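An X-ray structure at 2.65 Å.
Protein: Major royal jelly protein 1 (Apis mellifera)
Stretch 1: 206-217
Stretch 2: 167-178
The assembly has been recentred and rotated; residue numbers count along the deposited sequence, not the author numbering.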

# COMPACT_ATOMS: atom_id res chain seq x y z
N ALA A 206 40.14 21.21 -20.15
CA ALA A 206 41.24 22.07 -19.69
C ALA A 206 42.52 21.29 -19.69
O ALA A 206 42.49 20.10 -19.39
CB ALA A 206 40.96 22.59 -18.30
N ASP A 207 43.63 21.97 -20.00
CA ASP A 207 44.98 21.38 -20.01
C ASP A 207 45.86 22.19 -19.05
O ASP A 207 46.43 23.21 -19.42
CB ASP A 207 45.53 21.42 -21.45
CG ASP A 207 47.02 21.01 -21.57
OD1 ASP A 207 47.63 20.50 -20.59
OD2 ASP A 207 47.59 21.21 -22.67
N GLU A 208 45.98 21.73 -17.82
CA GLU A 208 46.63 22.52 -16.77
C GLU A 208 48.12 22.74 -17.02
O GLU A 208 48.63 23.85 -16.76
CB GLU A 208 46.37 21.91 -15.38
CG GLU A 208 47.06 20.59 -15.02
CD GLU A 208 46.58 20.02 -13.69
OE1 GLU A 208 46.73 18.80 -13.48
OE2 GLU A 208 46.04 20.77 -12.84
N LYS A 209 48.81 21.72 -17.55
CA LYS A 209 50.26 21.81 -17.76
C LYS A 209 50.54 22.66 -18.99
O LYS A 209 51.30 23.61 -18.91
CB LYS A 209 50.91 20.42 -17.87
CG LYS A 209 52.32 20.32 -17.26
CD LYS A 209 52.29 20.34 -15.71
CE LYS A 209 53.67 20.32 -15.03
N GLY A 210 49.89 22.32 -20.10
CA GLY A 210 50.04 23.06 -21.35
C GLY A 210 49.34 24.42 -21.44
O GLY A 210 49.63 25.21 -22.34
N GLU A 211 48.40 24.68 -20.53
CA GLU A 211 47.72 25.97 -20.40
C GLU A 211 46.89 26.33 -21.63
O GLU A 211 47.24 27.22 -22.43
CB GLU A 211 48.71 27.08 -20.03
CG GLU A 211 49.53 26.77 -18.78
CD GLU A 211 50.54 27.86 -18.47
OE1 GLU A 211 50.74 28.12 -17.26
OE2 GLU A 211 51.14 28.45 -19.40
N GLY A 212 45.78 25.60 -21.78
CA GLY A 212 44.87 25.78 -22.92
C GLY A 212 43.50 25.18 -22.65
O GLY A 212 43.31 24.42 -21.70
N LEU A 213 42.55 25.52 -23.52
CA LEU A 213 41.17 25.06 -23.42
C LEU A 213 40.77 24.42 -24.75
O LEU A 213 40.55 25.11 -25.74
CB LEU A 213 40.28 26.27 -23.10
CG LEU A 213 38.77 26.08 -22.99
CD1 LEU A 213 38.42 25.17 -21.82
CD2 LEU A 213 38.08 27.43 -22.84
N ILE A 214 40.66 23.10 -24.77
CA ILE A 214 40.17 22.38 -25.95
C ILE A 214 38.64 22.47 -26.00
O ILE A 214 37.98 22.29 -24.98
CB ILE A 214 40.60 20.91 -25.91
CG1 ILE A 214 42.12 20.81 -25.75
CG2 ILE A 214 40.13 20.19 -27.17
CD1 ILE A 214 42.59 19.48 -25.20
N VAL A 215 38.08 22.76 -27.18
CA VAL A 215 36.63 22.81 -27.40
C VAL A 215 36.24 21.84 -28.52
O VAL A 215 36.52 22.09 -29.68
CB VAL A 215 36.15 24.22 -27.77
N TYR A 216 35.59 20.73 -28.14
CA TYR A 216 35.20 19.65 -29.06
C TYR A 216 33.75 19.80 -29.50
O TYR A 216 32.92 20.27 -28.74
CB TYR A 216 35.41 18.29 -28.39
CG TYR A 216 34.82 17.06 -29.08
CD1 TYR A 216 35.55 16.35 -30.02
CD2 TYR A 216 33.54 16.59 -28.75
CE1 TYR A 216 35.03 15.22 -30.64
CE2 TYR A 216 33.01 15.46 -29.36
CZ TYR A 216 33.75 14.77 -30.30
OH TYR A 216 33.24 13.64 -30.91
N HIS A 217 33.48 19.41 -30.75
CA HIS A 217 32.13 19.42 -31.32
C HIS A 217 31.72 18.00 -31.72
O HIS A 217 32.39 17.37 -32.52
CB HIS A 217 32.03 20.35 -32.55
CG HIS A 217 32.40 21.78 -32.27
ND1 HIS A 217 31.52 22.70 -31.76
CD2 HIS A 217 33.58 22.43 -32.41
CE1 HIS A 217 32.12 23.86 -31.62
NE2 HIS A 217 33.38 23.72 -32.00
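Stretch 2, residues 167-178: QVEIPHDVAVNA

Stretch 2 runs against stretch 1 in the opposite sense: I170 CA lies 9.2 Å from Y216 CA, V174 CA lies 6.8 Å from I214 CA, and N177 CA lies 5.0 Å from G210 CA, so as numbering rises in one it falls in the other, and the two backbones draw together along the way. No hydrogen bond joins them; the contact is packing, with 329 Å² buried in total.

The segment opens as a strand, Q167 to E169, with V168 at phi/psi -140/130. Of these three residues only V168 reaches across. Its CB points toward stretch 1, and V168 CG2 lies 3.7 Å from Y216 OH while V168 CG1 lies 4.2 Å from Y216 CE1, an oblique approach to the ring. The tyrosine's t rotamer (chi1 169°) carries its ring out to this valine. I170 leaves the strand with its CB sideways, yet I170 CG2 still comes within 4.2 Å of I214 CD1.

P171 then takes the N-cap position of a short helix, H172 to A175; P171 O accepts bonds from V174 N (2.7 Å) and A175 N (3.0 Å). H172 and D173 are out of reach of stretch 1, whereas V174 turns its CB toward it. I214 CG1 is 3.6 Å from V174 O, and I214 CG2 is 4.3 Å from V174 CG2. A175 points its CB away and offers backbone instead: A175 CA is 4.4 Å from I214 CD1, and A175 O is 3.5 Å from D207 OD2, two acceptors that cannot bond to each other.

V176, at -132/158, breaks the helical conformation. N177 follows with its CB toward stretch 1, N177 CB lying 3.7 Å from G210 O. G210 sits in a turn where G210 N donates to D207 OD1 (2.9 Å, 154°); an ideal CB on G210 would clash with D207 OD2 at 2.2 Å. A178 makes no contact.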

# COMPACT_ATOMS: atom_id res chain seq x y z
N GLN A 167 34.41 6.59 -29.52
CA GLN A 167 35.75 6.82 -28.98
C GLN A 167 36.44 7.74 -29.97
O GLN A 167 36.32 7.54 -31.17
CB GLN A 167 36.51 5.50 -28.85
CG GLN A 167 37.92 5.60 -28.31
CD GLN A 167 38.55 4.24 -28.03
OE1 GLN A 167 37.88 3.29 -27.61
NE2 GLN A 167 39.86 4.12 -28.28
N VAL A 168 37.12 8.78 -29.47
CA VAL A 168 37.75 9.77 -30.34
C VAL A 168 39.10 10.15 -29.77
O VAL A 168 39.20 10.46 -28.58
CB VAL A 168 36.90 11.04 -30.48
CG1 VAL A 168 37.54 11.99 -31.50
CG2 VAL A 168 35.47 10.70 -30.87
N GLU A 169 40.14 10.12 -30.60
CA GLU A 169 41.48 10.54 -30.18
C GLU A 169 41.52 12.06 -30.19
O GLU A 169 40.90 12.70 -31.05
CB GLU A 169 42.57 9.97 -31.10
N ILE A 170 42.22 12.61 -29.20
CA ILE A 170 42.45 14.04 -29.10
C ILE A 170 43.76 14.31 -29.87
O ILE A 170 44.82 13.89 -29.40
CB ILE A 170 42.56 14.50 -27.63
CG1 ILE A 170 41.22 14.23 -26.92
CG2 ILE A 170 42.87 15.99 -27.55
CD1 ILE A 170 41.20 14.54 -25.44
N PRO A 171 43.67 14.98 -31.04
CA PRO A 171 44.88 15.11 -31.87
C PRO A 171 45.99 15.88 -31.17
O PRO A 171 45.74 16.93 -30.59
CB PRO A 171 44.38 15.86 -33.12
CG PRO A 171 43.04 16.40 -32.78
CD PRO A 171 42.48 15.53 -31.71
N HIS A 172 47.21 15.36 -31.26
CA HIS A 172 48.40 16.03 -30.73
C HIS A 172 48.45 17.53 -31.06
O HIS A 172 48.94 18.33 -30.27
CB HIS A 172 49.66 15.33 -31.24
CG HIS A 172 50.88 15.61 -30.43
ND1 HIS A 172 51.27 14.80 -29.38
CD2 HIS A 172 51.80 16.60 -30.52
CE1 HIS A 172 52.38 15.28 -28.86
NE2 HIS A 172 52.73 16.37 -29.53
N ASP A 173 47.94 17.90 -32.24
CA ASP A 173 47.69 19.31 -32.62
C ASP A 173 47.12 20.17 -31.47
O ASP A 173 47.59 21.28 -31.26
CB ASP A 173 46.74 19.36 -33.85
CG ASP A 173 46.68 20.74 -34.51
N VAL A 174 46.14 19.64 -30.74
CA VAL A 174 45.47 20.37 -29.63
C VAL A 174 45.65 19.80 -28.23
O VAL A 174 45.35 20.47 -27.26
CB VAL A 174 43.96 20.49 -29.88
CG1 VAL A 174 43.70 21.20 -31.20
CG2 VAL A 174 43.27 19.13 -29.86
N ALA A 175 46.14 18.58 -28.11
CA ALA A 175 46.38 17.94 -26.80
C ALA A 175 47.53 18.56 -26.00
O ALA A 175 47.57 18.44 -24.79
CB ALA A 175 46.66 16.46 -26.99
N VAL A 176 48.47 19.19 -26.69
CA VAL A 176 49.66 19.76 -26.07
C VAL A 176 49.86 21.19 -26.58
O VAL A 176 49.37 21.55 -27.67
CB VAL A 176 50.92 18.91 -26.40
CG1 VAL A 176 50.93 17.62 -25.57
CG2 VAL A 176 51.04 18.58 -27.88
N ASN A 177 50.59 21.99 -25.81
CA ASN A 177 51.05 23.30 -26.27
C ASN A 177 52.05 23.11 -27.43
O ASN A 177 52.97 22.29 -27.32
CB ASN A 177 51.72 24.07 -25.13
CG ASN A 177 52.19 25.44 -25.56
OD1 ASN A 177 53.34 25.82 -25.33
ND2 ASN A 177 51.30 26.20 -26.21
N ALA A 178 51.88 23.86 -28.52
CA ALA A 178 52.72 23.68 -29.70
C ALA A 178 54.21 24.05 -29.48
O ALA A 178 55.08 23.35 -29.99
CB ALA A 178 52.14 24.45 -30.88